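Chinitase A (Streptomyces coelicolor, PDB 3EBV) probably cleaves chitin internally as a family 18 endochitinase, this chain being the glycosyl hydrolase 18 catalytic domain of a longer, probably secreted protein. Local coordinates at residues A[4-9]-A[29-34]; A[10-15]-A[270-275]; A[150-155]-A[176-181]; A[214-219]-A[260-265]; A[238-243]-A[285-290]. All coordinates share one frame; numbering follows the deposited sequence.

All five contacts lie in one (β/α)8 barrel. Contacts 1 and 2 share strand 6-12, which pairs with 32-40 on one side and with the last strand, 267-271, on the other; the bond from W11 N to A34 O (2.8 Å) joins them. Contact 3, centred about 17 Å from contact 1, belongs to strand 175-179 across the barrel, and N177 ND2 makes a weak hydrogen bond to T8 OG1 (3.1 Å) through the interior. Contacts 2 and 3 meet where W271 CB touches Y181 OH (3.4 Å), at the end expected to hold the active site. Contact 4 joins loops at the other end, about 26 Å between centres from contact 2, and contact 5 pairs outer helices.

Contact 1 of 5, residues A[4-9]-A[29-34]; sequences KHAVTG and AYDIIA
D31 turns its carboxylate toward the edge of strand 6-9, with CG beside its own backbone N (chi1 -57°), so that OD2 receives V7 N at 2.9 Å on the lone pair facing away from the other oxygen. The same OD2 also bonds H292, tying segment 29-34 to helix 282-292. V7 O is gripped twice in its carbonyl plane, by D31 N at 2.8 Å and by I32 N at 3.2 Å, a forked bond in which one carbonyl serves two successive amides. Beyond it the ladder is regular: G9 N gives to I32 O at 2.9 Å, nearly along the C=O axis, and A34 N to G9 O. The Y30 ring slants past V7 and G9, crossing V7 obliquely with CD1 3.8 Å from V7 CG1, and CD1 comes 3.5 Å from G9 N; a CB on G9 would collide with this ring. The phenol tip of Y30 bonds D276. On the other face T8 and I32 cross obliquely, T8 OG1 lying 3.7 Å from I32 CB, with M269 and N177 also reaching T8 there. Such parallel pairing, 4.8 Å between strand axes, is the first strand pair of the family 18 TIM barrel.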
# COMPACT_ATOMS: atom_id res chain seq x y z
N LYS A 4 7.16 9.41 8.84
CA LYS A 4 6.33 10.63 8.63
C LYS A 4 6.13 11.03 7.16
O LYS A 4 5.00 11.33 6.71
CB LYS A 4 6.91 11.80 9.42
CG LYS A 4 6.15 13.13 9.22
CD LYS A 4 6.88 14.30 9.91
CE LYS A 4 6.22 15.65 9.59
NZ LYS A 4 4.84 15.76 10.18
N HIS A 5 7.21 11.14 6.41
CA HIS A 5 7.04 11.10 4.95
C HIS A 5 7.67 9.84 4.44
O HIS A 5 8.89 9.66 4.49
CB HIS A 5 7.61 12.30 4.24
CG HIS A 5 6.74 13.52 4.36
ND1 HIS A 5 7.14 14.65 5.05
CD2 HIS A 5 5.48 13.77 3.92
CE1 HIS A 5 6.17 15.55 5.00
NE2 HIS A 5 5.16 15.05 4.30
N ALA A 6 6.81 8.98 3.92
CA ALA A 6 7.14 7.57 3.70
C ALA A 6 6.99 7.19 2.24
O ALA A 6 6.11 7.69 1.50
CB ALA A 6 6.22 6.69 4.51
N VAL A 7 7.83 6.21 1.85
CA VAL A 7 7.67 5.49 0.58
C VAL A 7 7.38 4.05 0.97
O VAL A 7 8.17 3.44 1.74
CB VAL A 7 8.94 5.54 -0.30
CG1 VAL A 7 8.69 4.75 -1.59
CG2 VAL A 7 9.28 7.01 -0.65
N THR A 8 6.25 3.51 0.49
CA THR A 8 5.91 2.07 0.71
C THR A 8 6.29 1.32 -0.55
O THR A 8 6.01 1.78 -1.67
CB THR A 8 4.39 1.90 0.97
OG1 THR A 8 4.03 2.63 2.15
CG2 THR A 8 3.98 0.45 1.15
N GLY A 9 6.92 0.16 -0.39
CA GLY A 9 7.18 -0.71 -1.56
C GLY A 9 6.75 -2.12 -1.33
O GLY A 9 6.92 -2.64 -0.22
N ALA A 29 15.50 3.55 0.37
CA ALA A 29 14.41 4.53 0.20
C ALA A 29 13.09 4.05 0.76
O ALA A 29 12.22 4.88 1.09
CB ALA A 29 14.24 4.84 -1.27
N TYR A 30 12.89 2.73 0.84
CA TYR A 30 11.61 2.21 1.27
C TYR A 30 11.49 2.21 2.78
O TYR A 30 12.22 1.52 3.49
CB TYR A 30 11.39 0.80 0.71
CG TYR A 30 11.26 0.81 -0.78
CD1 TYR A 30 10.08 1.25 -1.39
CD2 TYR A 30 12.35 0.43 -1.61
CE1 TYR A 30 9.96 1.29 -2.77
CE2 TYR A 30 12.22 0.45 -3.02
CZ TYR A 30 11.02 0.87 -3.59
OH TYR A 30 10.80 0.91 -4.97
N ASP A 31 10.52 2.98 3.28
CA ASP A 31 10.29 3.09 4.72
C ASP A 31 9.36 2.02 5.23
O ASP A 31 9.43 1.64 6.40
CB ASP A 31 9.66 4.45 5.02
CG ASP A 31 10.51 5.55 4.53
OD1 ASP A 31 11.62 5.77 5.09
OD2 ASP A 31 10.12 6.24 3.58
N ILE A 32 8.44 1.58 4.38
CA ILE A 32 7.51 0.52 4.70
C ILE A 32 7.63 -0.49 3.59
O ILE A 32 7.53 -0.13 2.41
CB ILE A 32 6.03 1.01 4.79
CG1 ILE A 32 5.90 2.10 5.87
CG2 ILE A 32 5.08 -0.16 5.10
CD1 ILE A 32 4.48 2.73 5.91
N ILE A 33 7.90 -1.74 3.96
CA ILE A 33 8.00 -2.84 3.00
C ILE A 33 6.83 -3.77 3.23
O ILE A 33 6.67 -4.30 4.35
CB ILE A 33 9.37 -3.60 3.16
CG1 ILE A 33 10.54 -2.65 2.98
CG2 ILE A 33 9.38 -4.82 2.19
CD1 ILE A 33 11.89 -3.25 3.45
N ALA A 34 5.99 -3.90 2.21
CA ALA A 34 4.80 -4.76 2.25
C ALA A 34 5.09 -6.09 1.55
O ALA A 34 5.37 -6.13 0.34
CB ALA A 34 3.58 -4.04 1.63

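Contact 2 of 5, residues A[10-15]-A[270-275]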
# COMPACT_ATOMS: atom_id res chain seq x y z
N TYR A 10 6.14 -2.72 -2.34
CA TYR A 10 5.75 -4.15 -2.26
C TYR A 10 6.92 -5.03 -2.63
O TYR A 10 7.46 -4.86 -3.72
CB TYR A 10 4.57 -4.44 -3.18
CG TYR A 10 3.27 -3.91 -2.60
CD1 TYR A 10 2.44 -4.77 -1.87
CD2 TYR A 10 2.91 -2.56 -2.72
CE1 TYR A 10 1.24 -4.31 -1.28
CE2 TYR A 10 1.72 -2.10 -2.12
CZ TYR A 10 0.91 -2.97 -1.42
OH TYR A 10 -0.23 -2.48 -0.83
N TRP A 11 7.27 -5.96 -1.72
CA TRP A 11 8.33 -6.97 -2.01
C TRP A 11 7.65 -8.27 -2.34
O TRP A 11 6.79 -8.74 -1.59
CB TRP A 11 9.19 -7.10 -0.77
CG TRP A 11 10.21 -8.21 -0.85
CD1 TRP A 11 11.44 -8.12 -1.40
CD2 TRP A 11 10.06 -9.57 -0.38
NE1 TRP A 11 12.10 -9.35 -1.31
CE2 TRP A 11 11.27 -10.24 -0.70
CE3 TRP A 11 9.02 -10.29 0.23
CZ2 TRP A 11 11.50 -11.59 -0.36
CZ3 TRP A 11 9.24 -11.65 0.54
CH2 TRP A 11 10.47 -12.27 0.25
N GLN A 12 8.00 -8.85 -3.50
CA GLN A 12 7.33 -10.08 -3.98
C GLN A 12 7.80 -11.38 -3.33
O GLN A 12 8.98 -11.74 -3.45
CB GLN A 12 7.52 -10.25 -5.47
CG GLN A 12 6.94 -9.04 -6.28
CD GLN A 12 7.38 -9.04 -7.75
OE1 GLN A 12 7.10 -8.11 -8.49
NE2 GLN A 12 8.03 -10.14 -8.22
N ASN A 13 6.87 -12.09 -2.72
CA ASN A 13 7.14 -13.48 -2.26
C ASN A 13 6.86 -14.47 -3.37
O ASN A 13 6.20 -15.48 -3.14
CB ASN A 13 6.25 -13.77 -1.03
CG ASN A 13 6.53 -15.15 -0.43
OD1 ASN A 13 7.69 -15.53 -0.32
ND2 ASN A 13 5.48 -15.86 -0.03
N PHE A 14 7.37 -14.18 -4.56
CA PHE A 14 7.11 -15.03 -5.73
C PHE A 14 7.94 -14.48 -6.86
O PHE A 14 8.39 -13.33 -6.82
CB PHE A 14 5.61 -15.08 -6.11
CG PHE A 14 5.00 -13.71 -6.37
CD1 PHE A 14 5.03 -13.18 -7.65
CD2 PHE A 14 4.41 -13.00 -5.34
CE1 PHE A 14 4.50 -11.90 -7.91
CE2 PHE A 14 3.85 -11.74 -5.59
CZ PHE A 14 3.90 -11.20 -6.87
N ASN A 15 8.13 -15.29 -7.90
CA ASN A 15 8.90 -14.87 -9.06
C ASN A 15 7.95 -14.66 -10.24
O ASN A 15 7.24 -15.61 -10.66
CB ASN A 15 9.92 -16.00 -9.38
CG ASN A 15 10.80 -15.69 -10.58
OD1 ASN A 15 10.64 -14.71 -11.27
ND2 ASN A 15 11.74 -16.60 -10.85
N THR A 270 4.92 2.04 -4.33
CA THR A 270 5.04 1.39 -5.64
C THR A 270 4.92 -0.14 -5.61
O THR A 270 5.38 -0.82 -4.65
CB THR A 270 6.35 1.80 -6.36
OG1 THR A 270 6.28 1.42 -7.74
CG2 THR A 270 7.56 1.15 -5.72
N TRP A 271 4.27 -0.62 -6.68
CA TRP A 271 4.32 -2.04 -7.04
C TRP A 271 5.36 -2.13 -8.16
O TRP A 271 5.11 -1.57 -9.24
CB TRP A 271 2.96 -2.47 -7.57
CG TRP A 271 3.01 -3.91 -8.03
CD1 TRP A 271 3.19 -4.33 -9.33
CD2 TRP A 271 2.94 -5.07 -7.21
NE1 TRP A 271 3.24 -5.73 -9.35
CE2 TRP A 271 3.07 -6.19 -8.07
CE3 TRP A 271 2.76 -5.27 -5.83
CZ2 TRP A 271 3.04 -7.52 -7.58
CZ3 TRP A 271 2.73 -6.57 -5.35
CH2 TRP A 271 2.86 -7.68 -6.23
N SER A 272 6.53 -2.77 -7.95
CA SER A 272 7.00 -3.44 -6.74
C SER A 272 8.50 -3.12 -6.62
O SER A 272 9.11 -2.63 -7.56
CB SER A 272 6.85 -4.98 -6.87
OG SER A 272 7.63 -5.42 -7.99
N THR A 273 9.10 -3.45 -5.48
CA THR A 273 10.56 -3.27 -5.33
C THR A 273 11.29 -4.09 -6.41
O THR A 273 12.33 -3.65 -6.93
CB THR A 273 11.04 -3.64 -3.90
OG1 THR A 273 10.85 -5.03 -3.67
CG2 THR A 273 10.21 -2.88 -2.84
N ASN A 274 10.73 -5.23 -6.77
CA ASN A 274 11.39 -6.13 -7.76
C ASN A 274 11.40 -5.50 -9.13
O ASN A 274 12.44 -5.50 -9.83
CB ASN A 274 10.67 -7.48 -7.77
CG ASN A 274 10.57 -8.08 -6.39
OD1 ASN A 274 9.67 -7.73 -5.59
ND2 ASN A 274 11.48 -9.00 -6.07
N TRP A 275 10.25 -4.93 -9.54
CA TRP A 275 10.23 -4.25 -10.82
C TRP A 275 11.08 -2.97 -10.77
O TRP A 275 11.74 -2.63 -11.76
CB TRP A 275 8.80 -3.93 -11.25
CG TRP A 275 7.99 -5.10 -11.67
CD1 TRP A 275 6.82 -5.52 -11.13
CD2 TRP A 275 8.29 -6.02 -12.73
NE1 TRP A 275 6.33 -6.63 -11.80
CE2 TRP A 275 7.24 -6.97 -12.78
CE3 TRP A 275 9.34 -6.11 -13.68
CZ2 TRP A 275 7.20 -8.04 -13.72
CZ3 TRP A 275 9.32 -7.20 -14.60
CH2 TRP A 275 8.24 -8.12 -14.62
O HOH W 1 11.59 -11.13 -4.09
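Closure of the (β/α)8 barrel, where the last strand pairs with the first, ends here in a cis peptide between W271 and S272, as in many family 18 chitinases. Y10 N donates to T270 O along its C=O axis, and T273 N to Y10 O at 2.8 Å from above the carbonyl plane. Q12, extended beyond CG, lays its amide over that of N274, the planes 24° apart. N274 OD1 turns back to take Q12 N at 2.9 Å on an in-plane lone pair, while water 1 links N274 ND2 to Q12 O. At its tip, Q12 OE1 receives S272 OG at 2.8 Å; S272 OG in turn accepts W275 N at 3.1 Å, making S272 the N-cap of helix 273-278. An alanine in place of Q12 would lose the amide stack and the acceptor for S272 OG, and would probably loosen the cap. The W271 indole meets Y10 CB at CE3 (3.3 Å), the Y10 and W271 rings lying oblique, and F14 CZ touches W271 CH2 tip to tip at 3.7 Å. Y10 OH bonds D117 of the DxxDxDxE signature, consistent with a place beside the substrate pocket. Strand 32-40 pairs with W11 through A34 and A36, so strand 6-12 is held between 32-40 and 267-271, with helix 273-278 springing from the latter.

Contact 3 of 5, residues A[150-155]-A[176-181]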
# COMPACT_ATOMS: atom_id res chain seq x y z
N PRO A 150 -6.48 0.21 -1.85
CA PRO A 150 -7.68 0.13 -2.71
C PRO A 150 -7.34 0.36 -4.18
O PRO A 150 -6.33 1.01 -4.49
CB PRO A 150 -8.53 1.34 -2.24
CG PRO A 150 -7.53 2.28 -1.56
CD PRO A 150 -6.52 1.35 -0.90
N GLN A 151 -8.21 -0.16 -5.05
CA GLN A 151 -8.23 0.25 -6.45
C GLN A 151 -9.02 1.55 -6.56
O GLN A 151 -9.75 1.97 -5.63
CB GLN A 151 -8.85 -0.87 -7.28
CG GLN A 151 -7.94 -2.09 -7.34
CD GLN A 151 -8.58 -3.18 -8.15
OE1 GLN A 151 -8.38 -3.24 -9.37
NE2 GLN A 151 -9.38 -4.02 -7.50
N THR A 152 -8.90 2.24 -7.72
CA THR A 152 -9.54 3.54 -7.81
C THR A 152 -11.07 3.46 -7.62
O THR A 152 -11.69 4.37 -7.07
CB THR A 152 -9.19 4.22 -9.16
OG1 THR A 152 -9.57 3.35 -10.23
CG2 THR A 152 -7.75 4.56 -9.21
N ILE A 153 -11.67 2.37 -8.09
CA ILE A 153 -13.13 2.21 -7.95
C ILE A 153 -13.58 2.13 -6.48
O ILE A 153 -14.78 2.32 -6.18
CB ILE A 153 -13.65 0.94 -8.66
CG1 ILE A 153 -12.94 -0.32 -8.14
CG2 ILE A 153 -13.50 1.12 -10.15
CD1 ILE A 153 -13.47 -1.63 -8.73
N ASP A 154 -12.63 1.88 -5.58
CA ASP A 154 -12.96 1.70 -4.16
C ASP A 154 -12.94 3.00 -3.35
O ASP A 154 -13.33 2.98 -2.17
CB ASP A 154 -11.96 0.72 -3.54
CG ASP A 154 -12.01 -0.66 -4.17
OD1 ASP A 154 -13.13 -1.20 -4.31
OD2 ASP A 154 -10.94 -1.20 -4.51
N MSE A 155 -12.47 4.10 -3.95
CA MSE A 155 -12.35 5.37 -3.23
C MSE A 155 -12.94 6.54 -4.04
O MSE A 155 -12.51 7.69 -3.87
CB MSE A 155 -10.89 5.70 -2.91
CG MSE A 155 -10.09 4.58 -2.20
SE MSE A 155 -10.64 4.35 -0.31
CE MSE A 155 -9.86 5.94 0.41
N VAL A 176 -3.52 5.10 3.42
CA VAL A 176 -4.20 4.51 2.26
C VAL A 176 -3.32 4.80 1.06
O VAL A 176 -3.26 5.94 0.59
CB VAL A 176 -5.61 5.08 2.02
CG1 VAL A 176 -6.25 4.45 0.80
CG2 VAL A 176 -6.50 4.78 3.25
N ASN A 177 -2.62 3.77 0.58
CA ASN A 177 -1.82 3.87 -0.66
C ASN A 177 -2.67 3.36 -1.83
O ASN A 177 -2.58 2.20 -2.22
CB ASN A 177 -0.56 3.00 -0.56
CG ASN A 177 0.45 3.51 0.47
OD1 ASN A 177 0.77 4.71 0.52
ND2 ASN A 177 1.02 2.55 1.28
N MSE A 178 -3.56 4.20 -2.34
CA MSE A 178 -4.39 3.74 -3.46
C MSE A 178 -3.53 3.40 -4.68
O MSE A 178 -2.45 3.97 -4.88
CB MSE A 178 -5.48 4.78 -3.84
CG MSE A 178 -6.39 4.27 -4.94
SE MSE A 178 -7.97 5.45 -5.07
CE MSE A 178 -7.18 6.98 -5.93
N GLN A 179 -4.05 2.44 -5.48
CA GLN A 179 -3.37 2.02 -6.70
C GLN A 179 -3.89 2.92 -7.84
O GLN A 179 -4.98 2.69 -8.41
CB GLN A 179 -3.70 0.55 -7.02
CG GLN A 179 -3.30 -0.41 -5.92
CD GLN A 179 -3.69 -1.84 -6.29
OE1 GLN A 179 -3.47 -2.29 -7.42
NE2 GLN A 179 -4.29 -2.54 -5.34
N TYR A 180 -3.13 3.98 -8.14
CA TYR A 180 -3.55 4.92 -9.21
C TYR A 180 -3.15 4.36 -10.59
O TYR A 180 -2.42 5.01 -11.39
CB TYR A 180 -2.89 6.30 -8.99
CG TYR A 180 -3.37 7.04 -7.77
CD1 TYR A 180 -4.21 8.15 -7.87
CD2 TYR A 180 -2.95 6.64 -6.49
CE1 TYR A 180 -4.61 8.87 -6.73
CE2 TYR A 180 -3.38 7.31 -5.36
CZ TYR A 180 -4.21 8.44 -5.47
OH TYR A 180 -4.63 9.09 -4.33
N TYR A 181 -3.53 3.10 -10.84
CA TYR A 181 -3.05 2.40 -12.04
C TYR A 181 -3.91 1.17 -12.28
O TYR A 181 -4.76 0.81 -11.45
CB TYR A 181 -1.56 2.03 -11.91
CG TYR A 181 -1.21 1.21 -10.67
CD1 TYR A 181 -1.23 -0.19 -10.69
CD2 TYR A 181 -0.75 1.83 -9.53
CE1 TYR A 181 -0.87 -0.94 -9.53
CE2 TYR A 181 -0.35 1.10 -8.39
CZ TYR A 181 -0.42 -0.28 -8.40
OH TYR A 181 -0.08 -0.95 -7.27
O HOH W 2 -6.94 1.00 -9.31
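P150 sets the CG edge of its ring on V176 CG1, crossing it at about a right angle with CG and CG1 3.5 Å apart, tighter than ordinary van der Waals contact. The two segments belong to a β-α-β unit of the TIM barrel: the loop 150-155 leaves strand 145-148 for helix 161-168, and the chain returns in parallel strand 175-179. P150 O accepts Q179 N at 2.9 Å, almost straight along the C=O axis, a single backbone bond holding the loop to the strand. A glycine in place of P150 would remove the ring packed on V176 and M178, and would probably make the loop more flexible next to the carbonyl that accepts Q179 N. M155 and M178, both selenomethionine, slide past each other in opposite directions; SE of M178 lies 3.6 Å from M155 CB. M155 curls at chi2 and chi3, bringing its CE to V176 CG1 tip to tip at 3.9 Å. Q151 and Q179 run side by side, and Q179 NE2 bonds both A149 O and E121, the last residue of the DxxDxDxE signature, which places this face at the probable active site. T152 OG1 bonds S183, while its CG2 lies 3.4 Å from Q179 O. Water 2 accepts T152 N at 2.8 Å and stands 2.7 Å from Q179 O.

Contact 4 of 5, residues A[214-219]-A[260-265]; sequences LAPSQV and KTYPDL
L265 starts its side chain with CB directed away from the 214-219 loop, but CG, anti to the backbone N (chi1 -169°), brings the branch back. CG passes 3.8 Å from V219 O, and the tip CD1 comes to 3.6 Å from that oxygen and 3.9 Å from V219 CB, crossing the valine obliquely. Helix 237-249 packs on the same leucine through L244 and L247. Nearer the backbone, L265 CA points its hydrogen at P216 O, 3.3 Å away, a CH···O contact alongside the loop's own bond from V219 N to P216 O. The P216 ring is wedged into the turn: its CB lies 3.7 Å from L265 N, and its CG meets the edge of the Y262 ring at CD1, 3.8 Å away, crossing at about a right angle. That turn is a type I, Y262 to L265, closed by L265 N on Y262 O. These loops lead into the adjacent barrel strands 219-224 and 267-271. S217 N lies near D264 O at too poor an angle to bond, whereas S217 O is taken by R266 NE. Each loop thus closes on its own backbone bonds, and what joins them is apolar packing and CH···O contact, which implies a fit set by shape.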
# COMPACT_ATOMS: atom_id res chain seq x y z
N LEU A 214 -10.13 11.78 5.48
CA LEU A 214 -8.80 11.20 5.79
C LEU A 214 -7.81 12.32 6.03
O LEU A 214 -7.84 13.36 5.33
CB LEU A 214 -8.33 10.26 4.68
CG LEU A 214 -9.22 9.02 4.50
CD1 LEU A 214 -8.71 8.25 3.29
CD2 LEU A 214 -9.21 8.12 5.74
N ALA A 215 -6.93 12.14 7.02
CA ALA A 215 -5.87 13.13 7.27
C ALA A 215 -4.82 13.06 6.13
O ALA A 215 -4.67 12.02 5.48
CB ALA A 215 -5.17 12.85 8.63
N PRO A 216 -4.10 14.16 5.88
CA PRO A 216 -3.07 14.11 4.84
C PRO A 216 -2.06 12.99 5.09
O PRO A 216 -1.60 12.36 4.13
CB PRO A 216 -2.44 15.51 4.89
CG PRO A 216 -3.60 16.38 5.35
CD PRO A 216 -4.28 15.53 6.41
N SER A 217 -1.71 12.73 6.35
CA SER A 217 -0.76 11.67 6.64
C SER A 217 -1.31 10.30 6.31
O SER A 217 -0.54 9.31 6.37
CB SER A 217 -0.36 11.65 8.12
OG SER A 217 -1.50 11.43 8.91
N GLN A 218 -2.60 10.22 5.98
CA GLN A 218 -3.23 8.93 5.68
C GLN A 218 -3.43 8.72 4.16
O GLN A 218 -4.10 7.76 3.78
CB GLN A 218 -4.58 8.79 6.40
CG GLN A 218 -4.34 8.72 7.91
CD GLN A 218 -5.62 8.74 8.70
OE1 GLN A 218 -6.53 9.54 8.45
NE2 GLN A 218 -5.67 7.88 9.72
N VAL A 219 -2.83 9.59 3.34
CA VAL A 219 -3.01 9.49 1.87
C VAL A 219 -1.65 9.35 1.19
O VAL A 219 -0.75 10.17 1.42
CB VAL A 219 -3.74 10.74 1.34
CG1 VAL A 219 -3.86 10.70 -0.21
CG2 VAL A 219 -5.15 10.85 1.96
N LYS A 260 -6.79 23.45 -1.51
CA LYS A 260 -5.90 23.64 -0.36
C LYS A 260 -4.52 23.03 -0.60
O LYS A 260 -4.30 22.37 -1.65
CB LYS A 260 -6.52 23.00 0.90
CG LYS A 260 -7.76 23.72 1.41
CD LYS A 260 -8.38 22.94 2.58
CE LYS A 260 -9.83 23.33 2.74
NZ LYS A 260 -9.93 24.63 3.42
N THR A 261 -3.59 23.29 0.32
CA THR A 261 -2.32 22.55 0.37
C THR A 261 -2.40 21.61 1.56
O THR A 261 -3.14 21.86 2.51
CB THR A 261 -1.08 23.44 0.55
OG1 THR A 261 -1.25 24.25 1.73
CG2 THR A 261 -0.85 24.36 -0.67
N TYR A 262 -1.67 20.50 1.44
CA TYR A 262 -1.69 19.41 2.42
C TYR A 262 -0.24 19.01 2.68
O TYR A 262 0.24 17.96 2.21
CB TYR A 262 -2.46 18.23 1.82
CG TYR A 262 -3.88 18.56 1.49
CD1 TYR A 262 -4.89 18.49 2.46
CD2 TYR A 262 -4.21 18.95 0.18
CE1 TYR A 262 -6.18 18.78 2.15
CE2 TYR A 262 -5.52 19.26 -0.12
CZ TYR A 262 -6.50 19.17 0.85
OH TYR A 262 -7.82 19.46 0.55
N PRO A 263 0.53 19.85 3.41
CA PRO A 263 1.96 19.60 3.57
C PRO A 263 2.31 18.28 4.26
O PRO A 263 3.42 17.77 4.03
CB PRO A 263 2.47 20.79 4.41
CG PRO A 263 1.31 21.65 4.65
CD PRO A 263 0.10 21.17 3.94
N ASP A 264 1.39 17.74 5.06
CA ASP A 264 1.66 16.45 5.77
C ASP A 264 1.26 15.22 4.97
O ASP A 264 1.20 14.12 5.52
CB ASP A 264 1.01 16.41 7.15
CG ASP A 264 1.64 17.40 8.12
OD1 ASP A 264 2.79 17.86 7.88
OD2 ASP A 264 0.97 17.72 9.12
N LEU A 265 1.01 15.40 3.67
CA LEU A 265 0.73 14.24 2.77
C LEU A 265 1.76 13.15 3.04
O LEU A 265 2.98 13.44 3.07
CB LEU A 265 0.81 14.70 1.31
CG LEU A 265 0.28 13.66 0.34
CD1 LEU A 265 -1.24 13.56 0.39
CD2 LEU A 265 0.75 14.00 -1.05

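Contact 5 of 5, residues A[238-243]-A[285-290]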
# COMPACT_ATOMS: atom_id res chain seq x y z
N SER A 238 9.17 12.02 -12.36
CA SER A 238 8.94 13.48 -12.33
C SER A 238 7.45 13.78 -12.21
O SER A 238 7.08 14.78 -11.60
CB SER A 238 9.50 14.13 -13.61
OG SER A 238 8.88 13.63 -14.77
N VAL A 239 6.58 12.93 -12.78
CA VAL A 239 5.12 13.13 -12.67
C VAL A 239 4.64 12.87 -11.23
O VAL A 239 3.80 13.61 -10.68
CB VAL A 239 4.32 12.27 -13.69
CG1 VAL A 239 2.80 12.35 -13.43
CG2 VAL A 239 4.66 12.71 -15.15
N VAL A 240 5.12 11.79 -10.61
CA VAL A 240 4.79 11.54 -9.22
C VAL A 240 5.24 12.75 -8.37
O VAL A 240 4.49 13.23 -7.50
CB VAL A 240 5.49 10.26 -8.64
CG1 VAL A 240 5.07 10.05 -7.18
CG2 VAL A 240 5.15 9.04 -9.52
N ASN A 241 6.47 13.20 -8.58
CA ASN A 241 7.02 14.33 -7.78
C ASN A 241 6.22 15.60 -8.02
O ASN A 241 5.99 16.34 -7.08
CB ASN A 241 8.51 14.53 -8.10
CG ASN A 241 9.33 13.32 -7.71
OD1 ASN A 241 8.90 12.51 -6.87
ND2 ASN A 241 10.55 13.21 -8.27
N ALA A 242 5.78 15.82 -9.27
CA ALA A 242 4.91 16.97 -9.53
C ALA A 242 3.59 16.88 -8.76
O ALA A 242 3.10 17.88 -8.19
CB ALA A 242 4.66 17.13 -11.00
N ALA A 243 2.98 15.70 -8.75
CA ALA A 243 1.73 15.55 -8.02
C ALA A 243 1.94 15.81 -6.52
O ALA A 243 1.09 16.40 -5.84
CB ALA A 243 1.15 14.12 -8.26
N ASN A 285 14.90 5.89 -6.55
CA ASN A 285 15.93 6.93 -6.43
C ASN A 285 15.27 8.31 -6.48
O ASN A 285 15.58 9.17 -5.66
CB ASN A 285 16.99 6.82 -7.52
CG ASN A 285 18.05 5.78 -7.20
OD1 ASN A 285 18.13 5.29 -6.08
ND2 ASN A 285 18.90 5.50 -8.19
N SER A 286 14.39 8.53 -7.45
CA SER A 286 13.88 9.90 -7.70
C SER A 286 12.72 10.19 -6.74
O SER A 286 12.72 11.25 -6.09
CB SER A 286 13.43 10.05 -9.13
OG SER A 286 12.64 11.24 -9.26
N VAL A 287 11.72 9.31 -6.69
CA VAL A 287 10.57 9.53 -5.78
C VAL A 287 11.00 9.48 -4.33
O VAL A 287 10.56 10.30 -3.50
CB VAL A 287 9.41 8.55 -6.08
CG1 VAL A 287 8.25 8.78 -5.10
CG2 VAL A 287 9.00 8.69 -7.53
N GLY A 288 11.89 8.55 -3.96
CA GLY A 288 12.37 8.51 -2.57
C GLY A 288 13.06 9.80 -2.14
O GLY A 288 12.76 10.32 -1.06
N ALA A 289 13.97 10.31 -2.99
CA ALA A 289 14.66 11.56 -2.66
C ALA A 289 13.60 12.67 -2.50
O ALA A 289 13.69 13.49 -1.58
CB ALA A 289 15.64 11.95 -3.76
N HIS A 290 12.60 12.67 -3.38
CA HIS A 290 11.62 13.78 -3.35
C HIS A 290 10.75 13.71 -2.10
O HIS A 290 10.49 14.74 -1.43
CB HIS A 290 10.75 13.77 -4.59
CG HIS A 290 10.17 15.11 -4.90
ND1 HIS A 290 10.93 16.11 -5.47
CD2 HIS A 290 8.93 15.63 -4.70
CE1 HIS A 290 10.17 17.19 -5.63
NE2 HIS A 290 8.96 16.92 -5.16
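Along segment 285-290 of helix 282-292, S286 is the first to make contact: its OG, anti to the backbone N, accepts a weak, bent bond from N241 ND2 at 3.0 Å. V287 follows with CG2, which lies 4.0 Å from V240 CB, the two valines crossing at about a right angle, and 3.9 Å from N241 OD1. One turn after S286, H290 turns one face of its ring to N241. N241 CB stands over the ring centre, 3.6 Å from the H290 centroid and 11° off the normal, a CH-pi contact, and the amide plane lies only 17° from the ring plane. H290 NE2 bonds D245 on the helix opposite, which probably fixes the rotation of the ring. N241 OD1, 3.2 Å from H290 CB, is buried here and has no partner in the model. With axes 9.3 Å apart and crossing at -18°, the segments pack as nearly parallel neighbours in the outer helical layer of the TIM barrel.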